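Local coordinates for glycerate dehydrogenase related protein (Thermoplasma acidophilum, PDB 3GVX) that probably acts as an NAD(P)H-dependent 2-hydroxyacid dehydrogenase, reducing keto acids such as glyoxylate or hydroxypyruvate, at residues B[88-91]-B[92-95]; B[162-166]-B[167-171]; B[220-223]-B[224-228]; B[267-270]-B[271-275]. One frame throughout, in Å; residues are numbered along the deposited sequence.

Interaction 1. Residues B[88-91]-B[92-95]; sequences HAFA and LLLA. With K (potassium ion), chain D.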
# COMPACT_ATOMS: atom_id res chain seq x y z
N HIS B 88 7.18 -1.43 -4.29
CA HIS B 88 7.06 -2.51 -5.26
C HIS B 88 6.64 -3.79 -4.57
O HIS B 88 5.92 -4.60 -5.16
CB HIS B 88 8.37 -2.77 -6.00
CG HIS B 88 8.22 -3.68 -7.16
ND1 HIS B 88 7.82 -3.25 -8.40
CD2 HIS B 88 8.33 -5.03 -7.26
CE1 HIS B 88 7.69 -4.28 -9.21
NE2 HIS B 88 8.00 -5.38 -8.54
N ALA B 89 7.09 -3.98 -3.34
CA ALA B 89 6.75 -5.16 -2.57
C ALA B 89 5.27 -5.16 -2.21
O ALA B 89 4.60 -6.18 -2.28
CB ALA B 89 7.62 -5.25 -1.31
N PHE B 90 4.73 -4.00 -1.84
CA PHE B 90 3.33 -3.98 -1.51
C PHE B 90 2.48 -4.14 -2.77
O PHE B 90 1.39 -4.70 -2.71
CB PHE B 90 2.97 -2.72 -0.71
CG PHE B 90 3.06 -2.93 0.79
CD1 PHE B 90 1.98 -3.42 1.50
CD2 PHE B 90 4.25 -2.74 1.46
CE1 PHE B 90 2.09 -3.73 2.86
CE2 PHE B 90 4.37 -3.05 2.81
CZ PHE B 90 3.29 -3.55 3.51
N ALA B 91 3.02 -3.73 -3.92
CA ALA B 91 2.32 -3.87 -5.18
C ALA B 91 2.13 -5.34 -5.54
O ALA B 91 1.06 -5.75 -6.00
CB ALA B 91 3.07 -3.13 -6.29
N LEU B 92 3.16 -6.15 -5.32
CA LEU B 92 3.08 -7.59 -5.60
C LEU B 92 2.14 -8.24 -4.61
O LEU B 92 1.28 -9.05 -4.95
CB LEU B 92 4.45 -8.24 -5.46
CG LEU B 92 5.38 -7.81 -6.58
CD1 LEU B 92 6.82 -8.15 -6.23
CD2 LEU B 92 4.89 -8.47 -7.87
N LEU B 93 2.36 -7.87 -3.36
CA LEU B 93 1.59 -8.35 -2.23
C LEU B 93 0.09 -8.18 -2.45
O LEU B 93 -0.67 -9.14 -2.33
CB LEU B 93 2.03 -7.58 -1.00
CG LEU B 93 2.15 -8.43 0.26
CD1 LEU B 93 3.09 -7.71 1.23
CD2 LEU B 93 0.77 -8.70 0.86
N LEU B 94 -0.32 -6.96 -2.78
CA LEU B 94 -1.72 -6.65 -3.02
C LEU B 94 -2.26 -7.23 -4.33
O LEU B 94 -3.44 -7.52 -4.43
CB LEU B 94 -1.94 -5.13 -2.97
CG LEU B 94 -1.75 -4.53 -1.57
CD1 LEU B 94 -1.63 -3.02 -1.68
CD2 LEU B 94 -2.92 -4.95 -0.68
N ALA B 95 -1.39 -7.40 -5.32
CA ALA B 95 -1.81 -7.96 -6.60
C ALA B 95 -2.37 -9.35 -6.34
O ALA B 95 -3.42 -9.71 -6.85
CB ALA B 95 -0.64 -8.04 -7.58
K K D . 9.05 -0.87 -8.74
O HOH W 1 8.39 0.79 -6.89

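Interaction 2. Residues B[162-166]-B[167-171]; sequences VISES and PADLF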
# COMPACT_ATOMS: atom_id res chain seq x y z
N VAL B 162 7.46 -8.20 16.94
CA VAL B 162 8.07 -9.45 17.38
C VAL B 162 9.41 -9.74 16.73
O VAL B 162 9.56 -9.66 15.50
CB VAL B 162 7.14 -10.66 17.13
CG1 VAL B 162 7.78 -11.94 17.66
CG2 VAL B 162 5.76 -10.42 17.76
N ILE B 163 10.37 -10.07 17.56
CA ILE B 163 11.69 -10.41 17.08
C ILE B 163 11.74 -11.91 17.15
O ILE B 163 11.49 -12.50 18.20
CB ILE B 163 12.76 -9.84 18.00
CG1 ILE B 163 12.56 -8.34 18.13
CG2 ILE B 163 14.14 -10.21 17.46
CD1 ILE B 163 13.47 -7.68 19.13
N SER B 164 12.02 -12.55 16.02
CA SER B 164 12.06 -13.99 16.03
C SER B 164 13.46 -14.49 16.37
O SER B 164 14.44 -13.74 16.38
CB SER B 164 11.56 -14.56 14.70
OG SER B 164 12.32 -14.10 13.61
N GLU B 165 13.54 -15.79 16.63
CA GLU B 165 14.78 -16.44 17.02
C GLU B 165 15.48 -17.08 15.87
O GLU B 165 16.69 -17.27 15.89
CB GLU B 165 14.45 -17.50 18.03
CG GLU B 165 13.42 -17.05 19.00
CD GLU B 165 13.32 -18.01 20.13
OE1 GLU B 165 13.35 -19.23 19.85
OE2 GLU B 165 13.21 -17.56 21.29
N SER B 166 14.71 -17.41 14.86
CA SER B 166 15.27 -18.06 13.71
C SER B 166 14.32 -17.82 12.57
O SER B 166 13.20 -17.37 12.76
CB SER B 166 15.40 -19.56 13.98
OG SER B 166 14.18 -20.08 14.46
N PRO B 167 14.78 -18.10 11.35
CA PRO B 167 13.94 -17.92 10.17
C PRO B 167 12.75 -18.88 10.23
O PRO B 167 11.64 -18.53 9.82
CB PRO B 167 14.90 -18.23 9.02
CG PRO B 167 16.22 -17.79 9.58
CD PRO B 167 16.18 -18.32 10.97
N ALA B 168 12.97 -20.08 10.76
CA ALA B 168 11.88 -21.04 10.88
C ALA B 168 10.84 -20.50 11.83
O ALA B 168 9.65 -20.62 11.60
CB ALA B 168 12.40 -22.42 11.36
N ASP B 169 11.31 -19.87 12.91
CA ASP B 169 10.39 -19.28 13.88
C ASP B 169 9.61 -18.14 13.25
O ASP B 169 8.45 -17.93 13.57
CB ASP B 169 11.17 -18.80 15.11
CG ASP B 169 10.31 -18.02 16.10
OD1 ASP B 169 9.19 -18.49 16.41
OD2 ASP B 169 10.74 -16.95 16.57
N LEU B 170 10.25 -17.40 12.35
CA LEU B 170 9.61 -16.29 11.66
C LEU B 170 8.49 -16.83 10.76
O LEU B 170 7.37 -16.35 10.81
CB LEU B 170 10.62 -15.50 10.82
CG LEU B 170 10.07 -14.29 10.07
CD1 LEU B 170 10.07 -13.04 10.96
CD2 LEU B 170 10.93 -14.07 8.83
N PHE B 171 8.81 -17.82 9.94
CA PHE B 171 7.80 -18.43 9.06
C PHE B 171 6.61 -18.93 9.86
O PHE B 171 5.47 -18.83 9.42
CB PHE B 171 8.39 -19.59 8.26
CG PHE B 171 9.09 -19.17 7.00
CD1 PHE B 171 10.17 -18.29 7.05
CD2 PHE B 171 8.65 -19.60 5.76
CE1 PHE B 171 10.78 -17.85 5.88
CE2 PHE B 171 9.26 -19.16 4.58
CZ PHE B 171 10.32 -18.28 4.65

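Interaction 3. Residues B[220-223]-B[224-228]; sequences IGFL and KERSD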
# COMPACT_ATOMS: atom_id res chain seq x y z
N ILE B 220 10.69 -24.30 -6.24
CA ILE B 220 9.87 -24.81 -7.32
C ILE B 220 9.22 -26.13 -6.95
O ILE B 220 8.13 -26.45 -7.42
CB ILE B 220 10.71 -25.01 -8.60
CG1 ILE B 220 11.10 -23.64 -9.15
CG2 ILE B 220 9.96 -25.90 -9.58
CD1 ILE B 220 11.30 -23.58 -10.63
N GLY B 221 9.88 -26.88 -6.09
CA GLY B 221 9.34 -28.16 -5.66
C GLY B 221 8.26 -27.96 -4.63
O GLY B 221 7.24 -28.64 -4.63
N PHE B 222 8.49 -26.99 -3.76
CA PHE B 222 7.55 -26.67 -2.70
C PHE B 222 6.25 -26.05 -3.23
O PHE B 222 5.20 -26.21 -2.62
CB PHE B 222 8.21 -25.74 -1.68
CG PHE B 222 7.38 -25.49 -0.47
CD1 PHE B 222 7.25 -26.45 0.51
CD2 PHE B 222 6.72 -24.28 -0.31
CE1 PHE B 222 6.47 -26.21 1.64
CE2 PHE B 222 5.94 -24.04 0.81
CZ PHE B 222 5.81 -25.01 1.79
N LEU B 223 6.33 -25.36 -4.36
CA LEU B 223 5.15 -24.73 -4.95
C LEU B 223 4.21 -25.74 -5.56
O LEU B 223 3.01 -25.48 -5.70
CB LEU B 223 5.58 -23.67 -5.98
CG LEU B 223 6.22 -22.46 -5.29
CD1 LEU B 223 6.74 -21.48 -6.32
CD2 LEU B 223 5.19 -21.81 -4.36
N LYS B 224 4.74 -26.89 -5.93
CA LYS B 224 3.93 -27.97 -6.51
C LYS B 224 3.22 -28.72 -5.39
O LYS B 224 2.05 -29.03 -5.49
CB LYS B 224 4.82 -28.94 -7.29
CG LYS B 224 5.41 -28.37 -8.56
CD LYS B 224 4.47 -28.61 -9.72
CE LYS B 224 4.82 -27.72 -10.89
NZ LYS B 224 3.85 -27.93 -11.99
N GLU B 225 3.96 -29.01 -4.33
CA GLU B 225 3.40 -29.73 -3.20
C GLU B 225 2.35 -28.92 -2.53
O GLU B 225 1.19 -29.30 -2.40
CB GLU B 225 4.44 -29.93 -2.13
CG GLU B 225 5.50 -30.91 -2.40
CD GLU B 225 6.42 -30.97 -1.22
OE1 GLU B 225 5.94 -30.67 -0.10
OE2 GLU B 225 7.61 -31.32 -1.39
N ARG B 226 2.86 -27.80 -2.06
CA ARG B 226 2.12 -26.81 -1.34
C ARG B 226 1.51 -25.73 -2.26
O ARG B 226 1.94 -24.57 -2.23
CB ARG B 226 3.05 -26.15 -0.34
CG ARG B 226 2.30 -25.27 0.52
CD ARG B 226 1.38 -26.14 1.31
NE ARG B 226 1.94 -26.23 2.63
CZ ARG B 226 1.81 -25.26 3.52
NH1 ARG B 226 1.11 -24.18 3.19
NH2 ARG B 226 2.42 -25.34 4.68
N SER B 227 0.51 -26.10 -3.04
CA SER B 227 -0.15 -25.20 -3.98
C SER B 227 -0.89 -23.97 -3.43
O SER B 227 -1.37 -23.15 -4.22
CB SER B 227 -1.13 -25.99 -4.86
OG SER B 227 -2.28 -26.38 -4.14
N ASP B 228 -1.02 -23.84 -2.11
CA ASP B 228 -1.70 -22.68 -1.51
C ASP B 228 -0.69 -21.56 -1.31
O ASP B 228 -1.05 -20.40 -1.12
CB ASP B 228 -2.30 -23.06 -0.17
CG ASP B 228 -1.27 -23.71 0.74
OD1 ASP B 228 -0.66 -24.71 0.31
OD2 ASP B 228 -1.06 -23.22 1.86

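Interaction 4. Residues B[267-270]-B[271-275]; sequences IAIQ and LAFEN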
# COMPACT_ATOMS: atom_id res chain seq x y z
N ILE B 267 13.08 12.18 -7.08
CA ILE B 267 12.88 12.34 -5.67
C ILE B 267 14.18 12.28 -4.85
O ILE B 267 14.24 12.81 -3.74
CB ILE B 267 11.83 11.29 -5.26
CG1 ILE B 267 10.60 12.01 -4.69
CG2 ILE B 267 12.44 10.18 -4.43
CD1 ILE B 267 10.91 13.15 -3.73
N ALA B 268 15.22 11.67 -5.42
CA ALA B 268 16.52 11.54 -4.77
C ALA B 268 17.11 12.89 -4.39
O ALA B 268 17.53 13.09 -3.26
CB ALA B 268 17.49 10.78 -5.67
N ILE B 269 17.10 13.83 -5.32
CA ILE B 269 17.66 15.15 -5.06
C ILE B 269 16.98 15.87 -3.90
O ILE B 269 17.64 16.52 -3.10
CB ILE B 269 17.67 16.03 -6.36
CG1 ILE B 269 18.56 17.26 -6.13
CG2 ILE B 269 16.25 16.36 -6.81
CD1 ILE B 269 20.04 16.90 -5.94
N GLN B 270 15.66 15.72 -3.77
CA GLN B 270 14.95 16.35 -2.67
C GLN B 270 15.32 15.75 -1.33
O GLN B 270 15.50 16.45 -0.35
CB GLN B 270 13.45 16.25 -2.86
CG GLN B 270 12.66 17.10 -1.89
CD GLN B 270 11.19 17.14 -2.24
OE1 GLN B 270 10.83 17.24 -3.41
NE2 GLN B 270 10.34 17.09 -1.22
N LEU B 271 15.40 14.42 -1.30
CA LEU B 271 15.77 13.72 -0.07
C LEU B 271 17.17 14.14 0.36
O LEU B 271 17.46 14.24 1.55
CB LEU B 271 15.70 12.19 -0.28
CG LEU B 271 14.29 11.62 -0.53
CD1 LEU B 271 14.40 10.21 -1.11
CD2 LEU B 271 13.47 11.65 0.77
N ALA B 272 18.04 14.38 -0.62
CA ALA B 272 19.41 14.82 -0.34
C ALA B 272 19.40 16.15 0.41
O ALA B 272 20.01 16.27 1.46
CB ALA B 272 20.22 14.94 -1.65
N PHE B 273 18.66 17.13 -0.10
CA PHE B 273 18.60 18.43 0.58
C PHE B 273 17.93 18.34 1.93
O PHE B 273 18.31 19.01 2.88
CB PHE B 273 17.85 19.48 -0.26
CG PHE B 273 18.57 19.89 -1.51
CD1 PHE B 273 19.91 20.21 -1.50
CD2 PHE B 273 17.90 19.94 -2.71
CE1 PHE B 273 20.57 20.56 -2.66
CE2 PHE B 273 18.56 20.30 -3.87
CZ PHE B 273 19.90 20.61 -3.84
N GLU B 274 16.91 17.49 2.00
CA GLU B 274 16.19 17.30 3.24
C GLU B 274 17.10 16.76 4.32
O GLU B 274 17.03 17.20 5.46
CB GLU B 274 14.98 16.40 3.03
CG GLU B 274 13.85 17.14 2.35
CD GLU B 274 12.59 16.30 2.12
OE1 GLU B 274 12.70 15.06 2.01
OE2 GLU B 274 11.49 16.87 2.04
N ASN B 275 17.97 15.83 3.97
CA ASN B 275 18.87 15.30 4.97
C ASN B 275 19.79 16.39 5.48
O ASN B 275 20.23 16.35 6.62
CB ASN B 275 19.73 14.15 4.45
CG ASN B 275 20.41 13.39 5.57
OD1 ASN B 275 21.63 13.20 5.57
ND2 ASN B 275 19.62 12.96 6.55

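Interaction 1. Residues B[88-91]-B[92-95]
His88 and Leu92 meet one turn apart on helix 79-97, where the leucine methyl CD1 lies 3.6 Å from CD2 of the imidazole and approaches the ring obliquely. The methyl lies by the CD2-NE2 part of the ring, while both nitrogens have polar partners of their own. ND1 binds a potassium ion at 2.7 Å, and a water is a further ligand, 2.6 Å from the metal. The ion's other ligands are the carbonyls of Val256 and Ala257 and the hydroxyl of Thr117 of the second subunit, so the site ties the two chains together. NE2 is hydrogen-bonded to Ser253 OG, which fixes the rotation of the ring. With CG anti to the backbone N (chi1 -169°), the imidazole swings out from the helix far enough to reach the metal. Farther along the helix, and three residues apart, Leu93 CD1 sits over one face of the Phe90 ring, 4.4 Å from CE1, a loose apolar contact; Phe144 also meets this ring, nearly parallel to it. Beneath the side chains run four regular i to i+4 backbone bonds, the shortest being Leu94 N to Phe90 O at 2.8 Å. Small Ala91 suits the subunit interface, packing against Lys98 of the second subunit. Because the metal takes ND1 and the serine hydroxyl is bonded at NE2, the imidazole is probably neutral, with its proton on NE2.

Interaction 2. Residues B[162-166]-B[167-171]
Asp169 reaches back from the first turn of its helix to the loop before it, and its OD2 receives the backbone N-H of Glu165 at 3.0 Å in a fairly straight bond (163°). The anti lone pair of OD2 is used, the one turned away from OD1. The carboxylate gets there because CG stands anti to the backbone N (chi1 173°). This also brings OD2 to 3.1 Å from Ser164 CB. In the reverse direction Ser166 OG accepts from Asp169 N at 3.3 Å, which makes Ser166 the N-cap of helix 167-172; its chi1 of 51° turns the hydroxyl back over the first turn. Proline suits the first helical position, where no backbone N-H is needed. The turn lies in the Rossmann-type nucleotide-binding domain and leads from edge strand 162-163 of the parallel sheet into the helix. A leucine in place of Asp169 would probably leave the Glu165 N-H without its acceptor and set the loop free to shift. The side chains of Glu165 and Asp169 pass each other at a slant, their carboxylate planes 61° apart, and OE1 of the former stays 4.8 Å from OD2 of the latter, so the two like charges do not touch. On the buried side Ser164 OG, hydrogen-bonded to the carbonyl of Ala150 on strand 147-151, rests 3.6 Å from Leu170 CB, while the leucine itself packs on Ile149.

Interaction 3. Residues B[220-223]-B[224-228]
Phe222 and Arg226 lie side by side at the C-terminal end of helix 216-225, the helix of a beta-alpha-beta crossover between strands 204-207 and 230-233. The tight part is a CH-pi contact: Arg226 CB stands over one face of the phenyl ring, 3.8 Å from its centroid and 16° off the normal. Arg226 CG follows the same ring, 3.7 Å from Phe222 CZ, before the chain bends toward its guanidinium. That group is turned 51° from the ring plane, so this is no flat stack. With CG anti to the backbone N (chi1 -173°), the phenyl group projects from the helix beside the arginine's stem. Arg226 N bonds Phe222 O at 2.9 Å. An alanine at Phe222 is likely to leave the arginine's aliphatic stem without its platform and its head freer to turn. The solvent side is looser. Gly221 O accepts only weak bonds from Lys224 N and Glu225 N, and exposed Lys224 leads its ammonium away from the helix, as suits a long charged residue. Beyond the helix end, Arg226 NH2 is hydrogen-bonded to the carbonyl of Ala199, while NH1 forms a salt bridge with Asp228 OD2 at 2.7 Å.

Interaction 4. Residues B[267-270]-B[271-275]
Gln270 and Glu274, one turn apart on helix 266-279, meet through their polar ends. Followed outward, Gln270 starts with CB beside its own turn, 3.1 Å from Leu271 N. CG, anti to the backbone N (chi1 -170°), comes 4.1 Å from Glu274 CD, and the extended chain then brings the amide alongside the carboxylate. At the tip NE2 donates to Glu274 OE2 in a weak bond, long at 3.5 Å yet almost perfectly straight. The amide and carboxylate planes stand 88° apart, so the two groups meet across each other rather than flat. Glutamine suits this partly exposed place, being long enough to span a turn and able to give an N-H to an acid. On other faces the pairs are apolar: Ile269 CG1 runs alongside the Phe273 ring, 3.8 Å from CE2, and Ile267 CG2 lies 3.9 Å from Leu271 CD1. Backbone bonds four residues apart underlie all three pairs. The helix is wedged between neighbours: Ile269, Gln270, Phe273 and Glu274 pack on helix 11-20, while Ile267 and Leu271 rest on Ala80 of helix 79-97 and on Tyr121 of the second subunit.

How the interactions relate
The four contacts are all local, yet their chemistry follows their place. Interaction 1 is wholly buried and combines a metal site with apolar packing, whereas interactions 2 to 4 are partly buried and add charged or polar pairs to their apolar contacts. Interactions 2 and 3 belong to the same parallel seven-stranded sheet region, one at the start of a helix and the other at the end of one, and their nearest atoms are about 7 Å apart. Interaction 4 lies far off, its centre about 43 Å from that of interaction 3, and packs on helix 11-20. Its helix also packs on helix 79-97, which carries interaction 1, and both contacts touch the second subunit.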